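Local atomic coordinates of alpha-/beta-galactoside alpha-2,3-sialyltransferase (Photobacterium phosphoreum, PDB entry 2ZWI), a protein that probably transfers sialic acid from a CMP-linked donor to galactosides through an alpha-2,3 linkage, and here holds cytidine-5'-monophosphate and a zinc ion. Residues N221-K224 with I225-Y229; L256-A259 with K260-D263; Y286-Q289 with I290-H294. All coordinates share one frame; numbering follows the deposited sequence.

From the N terminus, contact 1 (221-229) comes first, closing the opening turns of helix 223-230 just after helix 208-218. Contact 2 (256-263) follows at the C-terminal end of helix 249-259, where the chain turns into the loop before strand 275-279. Contact 3 (286-294) is helix 287-294 itself, the crossover between strands 275-279 and 297-299. The three lie in series, each closing before the next opens, with neither nesting nor crossing. Contacts 2 and 3 touch: Leu256 packs on Ile290 and His294. Contact 1 stays apart, its nearest atoms about 10 Å from contact 3, yet both lean on strands 275-279 and 297-299 of the six-stranded parallel sheet.

Contact 1 (N221-K224 with I225-Y229); sequences NPEK and IKEQY
Lys226 folds back over Pro222, one turn earlier, and its chain can be followed atom by atom. CB lies 3.4 Å from Pro222 O, and CG comes closer still to that oxygen, at 3.1 Å. CG stands anti to the carbonyl carbon (chi1 -67°), which starts the chain toward the N-terminal end of the helix; the extended remainder takes CD past Pro222 O, 3.9 Å away, and then CE to 4.1 Å from Pro222 CB. The tip, NZ, donates to the backbone oxygen of Thr311 in a neighbouring loop. The same Pro222 O accepts from Lys226 N at 2.9 Å, the first i to i+4 bond of helix 223-230. The helix start is capped from upstream: Asn221 OD1 takes the N-H of Glu223 at 3.1 Å, with the donor in the carbonyl plane. A water bridges Asn221 O and Ile225 N, accepting from the latter, and so supplies a partner for an N-H of the first turn. Ile225 sends CG2 toward Pro222 O (3.2 Å), while its CD1 lies over one face of the Tyr229 ring, offset toward the rim. On the exposed side Glu223 OE2 and Glu227 OE1 are only 2.8 Å apart, their carboxylate planes turned 71° from each other. Two like charges this close would be expected to raise the pKa of at least one of the acids.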
# COMPACT_ATOMS: atom_id res chain seq x y z
N ASN A 221 -12.31 -4.19 13.78
CA ASN A 221 -13.63 -3.59 13.85
C ASN A 221 -13.46 -2.20 14.43
O ASN A 221 -12.87 -2.07 15.51
CB ASN A 221 -14.54 -4.44 14.76
CG ASN A 221 -15.98 -3.99 14.75
OD1 ASN A 221 -16.28 -2.81 14.91
ND2 ASN A 221 -16.89 -4.94 14.59
N PRO A 222 -13.93 -1.16 13.71
CA PRO A 222 -13.64 0.23 14.09
C PRO A 222 -14.46 0.78 15.25
O PRO A 222 -14.33 1.96 15.55
CB PRO A 222 -14.01 1.00 12.82
CG PRO A 222 -15.10 0.21 12.22
CD PRO A 222 -14.71 -1.22 12.47
N GLU A 223 -15.31 -0.04 15.87
CA GLU A 223 -16.23 0.45 16.90
C GLU A 223 -15.52 1.12 18.09
O GLU A 223 -15.89 2.22 18.47
CB GLU A 223 -17.19 -0.65 17.38
CG GLU A 223 -18.29 -0.16 18.34
CD GLU A 223 -19.13 1.00 17.77
OE1 GLU A 223 -19.29 1.09 16.52
OE2 GLU A 223 -19.63 1.82 18.59
N LYS A 224 -14.50 0.47 18.65
CA LYS A 224 -13.75 1.02 19.80
C LYS A 224 -13.14 2.38 19.46
O LYS A 224 -13.29 3.34 20.21
CB LYS A 224 -12.67 0.05 20.28
CG LYS A 224 -11.75 0.57 21.40
CD LYS A 224 -10.83 -0.53 21.89
CE LYS A 224 -9.88 -0.05 22.98
NZ LYS A 224 -9.38 -1.18 23.82
N ILE A 225 -12.45 2.46 18.33
CA ILE A 225 -11.80 3.70 17.91
C ILE A 225 -12.81 4.83 17.63
O ILE A 225 -12.58 5.98 18.01
CB ILE A 225 -10.84 3.46 16.71
CG1 ILE A 225 -9.58 4.32 16.79
CG2 ILE A 225 -11.56 3.55 15.37
CD1 ILE A 225 -9.78 5.79 17.10
N LYS A 226 -13.93 4.49 17.00
CA LYS A 226 -14.96 5.47 16.73
C LYS A 226 -15.58 6.01 18.04
O LYS A 226 -15.94 7.18 18.10
CB LYS A 226 -16.03 4.89 15.78
CG LYS A 226 -15.50 4.63 14.38
CD LYS A 226 -16.59 4.26 13.38
CE LYS A 226 -16.05 4.44 11.95
NZ LYS A 226 -17.02 4.15 10.84
N GLU A 227 -15.68 5.16 19.06
CA GLU A 227 -16.11 5.61 20.39
C GLU A 227 -15.07 6.53 21.04
O GLU A 227 -15.43 7.52 21.67
CB GLU A 227 -16.39 4.41 21.31
CG GLU A 227 -17.69 3.69 20.99
CD GLU A 227 -17.84 2.35 21.68
OE1 GLU A 227 -18.75 1.59 21.29
OE2 GLU A 227 -17.06 2.05 22.62
N GLN A 228 -13.80 6.18 20.87
CA GLN A 228 -12.69 7.00 21.38
C GLN A 228 -12.65 8.40 20.75
O GLN A 228 -12.39 9.39 21.44
CB GLN A 228 -11.35 6.29 21.16
CG GLN A 228 -11.10 5.12 22.10
CD GLN A 228 -9.90 4.28 21.68
OE1 GLN A 228 -9.55 4.22 20.50
NE2 GLN A 228 -9.29 3.61 22.65
N TYR A 229 -12.89 8.47 19.45
CA TYR A 229 -13.00 9.74 18.74
C TYR A 229 -14.06 10.67 19.36
O TYR A 229 -13.83 11.88 19.48
CB TYR A 229 -13.35 9.50 17.26
CG TYR A 229 -12.21 9.01 16.38
CD1 TYR A 229 -10.88 9.30 16.68
CD2 TYR A 229 -12.48 8.29 15.21
CE1 TYR A 229 -9.83 8.85 15.84
CE2 TYR A 229 -11.44 7.84 14.37
CZ TYR A 229 -10.13 8.13 14.69
OH TYR A 229 -9.11 7.69 13.88
O HOH W 1 -11.51 0.06 16.85

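Contact 2 (L256-A259 with K260-D263); sequences LTEA and KKPD
Glu258 and Lys261, three residues apart, form a salt bridge across the point where helix 249-259 gives way to loop: Lys261 NZ donates to Glu258 OE2 at 2.9 Å. The ammonium meets the syn side of the carboxylate but stands 32° out of its plane. Two opposite chain shapes make the meeting possible. Glu258 bends at chi2 (65°), bringing its carboxylate round toward the lysine, whereas Lys261 is extended beyond CG and carries its CE to 3.5 Å from Glu258 OE2. The other carboxylate oxygen, OE1, is bonded to Ser264 OG, so both oxygens of the acid have a partner and its rotation is restrained.

Backbone bonds set this pair in place. Lys261 N reaches Glu258 O at 3.1 Å, but the donor stands well above the carbonyl plane and the C=O...N angle is just 116°, a bent i to i+3 link. One residue earlier, Lys260 N bonds to Leu256 O at 3.2 Å, a last i to i+4 link. Lys260 lays its CG against that same oxygen, at 3.2 Å, before bending at chi3; its NZ makes a weak hydrogen bond to His294.

Further out, Ser270 OG shares or alternates its one proton between the backbone oxygens of Ala259 and Lys261, and Ala259 also pairs by backbone with Ile271, so the returning loop holds the end of the helix. Leu256 faces inward, packing on Ile290 and His294 of helix 287-294, and the chain runs on from this helix end to strand 275-279.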
# COMPACT_ATOMS: atom_id res chain seq x y z
N LEU A 256 6.75 15.32 19.75
CA LEU A 256 5.46 15.52 20.39
C LEU A 256 5.45 16.65 21.42
O LEU A 256 4.43 17.35 21.56
CB LEU A 256 4.95 14.22 21.00
CG LEU A 256 4.28 13.32 19.98
CD1 LEU A 256 4.32 11.87 20.46
CD2 LEU A 256 2.87 13.80 19.66
N THR A 257 6.57 16.87 22.13
CA THR A 257 6.59 18.00 23.06
C THR A 257 6.70 19.34 22.34
O THR A 257 6.07 20.29 22.76
CB THR A 257 7.57 17.90 24.29
OG1 THR A 257 8.59 18.91 24.24
CG2 THR A 257 8.13 16.54 24.50
N GLU A 258 7.44 19.39 21.23
CA GLU A 258 7.47 20.58 20.39
C GLU A 258 6.10 20.88 19.76
O GLU A 258 5.65 22.04 19.74
CB GLU A 258 8.55 20.43 19.30
CG GLU A 258 8.93 21.75 18.60
CD GLU A 258 9.59 22.76 19.53
OE1 GLU A 258 9.60 23.96 19.19
OE2 GLU A 258 10.08 22.36 20.60
N ALA A 259 5.44 19.85 19.25
CA ALA A 259 4.10 19.99 18.65
C ALA A 259 3.06 20.53 19.62
O ALA A 259 2.14 21.24 19.22
CB ALA A 259 3.64 18.65 18.05
N LYS A 260 3.19 20.17 20.89
CA LYS A 260 2.24 20.60 21.90
C LYS A 260 2.37 22.08 22.28
O LYS A 260 1.47 22.64 22.89
CB LYS A 260 2.28 19.68 23.13
CG LYS A 260 1.64 18.33 22.85
CD LYS A 260 1.09 17.69 24.08
CE LYS A 260 2.13 16.89 24.82
NZ LYS A 260 1.45 15.83 25.64
N LYS A 261 3.48 22.71 21.90
CA LYS A 261 3.64 24.15 22.09
C LYS A 261 2.81 24.90 21.05
O LYS A 261 2.82 24.54 19.87
CB LYS A 261 5.10 24.58 21.97
CG LYS A 261 6.03 23.94 22.98
CD LYS A 261 7.48 24.19 22.59
CE LYS A 261 8.44 23.46 23.52
NZ LYS A 261 9.86 23.76 23.13
N PRO A 262 2.07 25.94 21.49
CA PRO A 262 1.23 26.76 20.61
C PRO A 262 2.02 27.75 19.77
O PRO A 262 1.47 28.31 18.82
CB PRO A 262 0.36 27.52 21.61
CG PRO A 262 1.27 27.73 22.77
CD PRO A 262 1.97 26.40 22.89
N ASP A 263 3.30 27.92 20.10
CA ASP A 263 4.14 28.96 19.48
C ASP A 263 5.53 28.48 19.03
O ASP A 263 6.51 29.26 19.07
CB ASP A 263 4.29 30.13 20.45
CG ASP A 263 5.05 29.76 21.71
OD1 ASP A 263 4.83 28.66 22.26
OD2 ASP A 263 5.87 30.59 22.16

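Contact 3 (Y286-Q289 with I290-H294); sequences YNQQ and IIDAH
Ile290 CD1 meets the ring of Tyr286 obliquely, 4.0 Å from Tyr286 CD1, on the packed side of helix 287-294. Tyr286 occupies the N-cap position, and its CG sits between the backbone N and the carbonyl carbon (chi1 52°), which sets the ring beside Ile290. Its hydroxyl bonds mainly to the backbone oxygen of Ala247, with that of Thr242 also in reach of its single proton. Ile291 is tight too: its CG1 lies 3.3 Å from Asn287 O, which also accepts from Ile291 N at 3.0 Å in a nearly straight bond. Both isoleucines continue onto Phe278 of strand 275-279, so this face packs the crossover helix of the beta-alpha-beta unit on its sheet.

The exposed side trades this apolar packing for polar pairing. Ala293 N reaches Gln289 O at 3.3 Å, longer than the backbone bond from Asp292 N to Gln288 O. Gln288, bent at chi2 (58°), carries NE2 to 2.8 Å from Asp292 OD1. That oxygen lies in the amide plane of Gln288, whereas NE2 stands 44° above the carboxylate plane. A neutral amide thus donates to a carboxylate, a charge-dipole hydrogen bond rather than a salt bridge, and Gln288 leaves the negative charge of Asp292 uncancelled.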
# COMPACT_ATOMS: atom_id res chain seq x y z
N TYR A 286 9.06 0.12 20.72
CA TYR A 286 9.22 1.16 21.74
C TYR A 286 7.97 2.03 21.94
O TYR A 286 8.06 3.09 22.56
CB TYR A 286 10.47 2.03 21.50
CG TYR A 286 10.63 2.64 20.10
CD1 TYR A 286 9.53 3.00 19.32
CD2 TYR A 286 11.90 2.90 19.59
CE1 TYR A 286 9.69 3.58 18.06
CE2 TYR A 286 12.07 3.48 18.34
CZ TYR A 286 10.96 3.80 17.58
OH TYR A 286 11.13 4.37 16.36
N ASN A 287 6.81 1.59 21.45
CA ASN A 287 5.57 2.39 21.49
C ASN A 287 5.07 2.79 22.89
O ASN A 287 4.54 3.89 23.07
CB ASN A 287 4.42 1.70 20.75
CG ASN A 287 4.72 1.45 19.28
OD1 ASN A 287 4.29 0.44 18.72
ND2 ASN A 287 5.46 2.35 18.66
N GLN A 288 5.20 1.89 23.87
CA GLN A 288 4.75 2.21 25.23
C GLN A 288 5.52 3.38 25.84
O GLN A 288 4.93 4.19 26.56
CB GLN A 288 4.79 0.97 26.14
CG GLN A 288 3.88 1.10 27.39
CD GLN A 288 2.41 1.34 27.03
OE1 GLN A 288 1.81 0.57 26.29
NE2 GLN A 288 1.85 2.42 27.56
N GLN A 289 6.82 3.49 25.55
CA GLN A 289 7.67 4.61 26.01
C GLN A 289 7.14 5.97 25.54
O GLN A 289 7.07 6.93 26.32
CB GLN A 289 9.11 4.45 25.50
CG GLN A 289 9.88 3.23 25.98
CD GLN A 289 11.34 3.23 25.52
OE1 GLN A 289 12.20 2.58 26.11
NE2 GLN A 289 11.61 3.98 24.47
N ILE A 290 6.81 6.05 24.25
CA ILE A 290 6.26 7.26 23.65
C ILE A 290 4.87 7.58 24.22
O ILE A 290 4.62 8.71 24.65
CB ILE A 290 6.20 7.15 22.09
CG1 ILE A 290 7.57 6.75 21.50
CG2 ILE A 290 5.71 8.47 21.48
CD1 ILE A 290 7.54 6.40 20.01
N ILE A 291 3.99 6.57 24.24
CA ILE A 291 2.60 6.71 24.70
C ILE A 291 2.50 7.20 26.14
O ILE A 291 1.63 8.01 26.47
CB ILE A 291 1.81 5.37 24.53
CG1 ILE A 291 1.47 5.12 23.07
CG2 ILE A 291 0.51 5.38 25.35
CD1 ILE A 291 1.08 3.67 22.77
N ASP A 292 3.40 6.72 26.98
CA ASP A 292 3.40 7.07 28.39
C ASP A 292 3.88 8.49 28.60
O ASP A 292 3.29 9.24 29.38
CB ASP A 292 4.29 6.10 29.18
CG ASP A 292 3.66 4.74 29.38
OD1 ASP A 292 2.43 4.60 29.15
OD2 ASP A 292 4.39 3.81 29.77
N ALA A 293 4.95 8.85 27.89
CA ALA A 293 5.56 10.17 28.04
C ALA A 293 4.60 11.29 27.66
O ALA A 293 4.79 12.44 28.10
CB ALA A 293 6.84 10.26 27.22
N HIS A 294 3.56 10.95 26.88
CA HIS A 294 2.61 11.95 26.41
C HIS A 294 1.12 11.74 26.72
O HIS A 294 0.28 12.55 26.29
CB HIS A 294 2.85 12.26 24.93
CG HIS A 294 4.08 13.06 24.69
ND1 HIS A 294 4.21 14.37 25.10
CD2 HIS A 294 5.27 12.73 24.13
CE1 HIS A 294 5.41 14.82 24.78
NE2 HIS A 294 6.07 13.84 24.19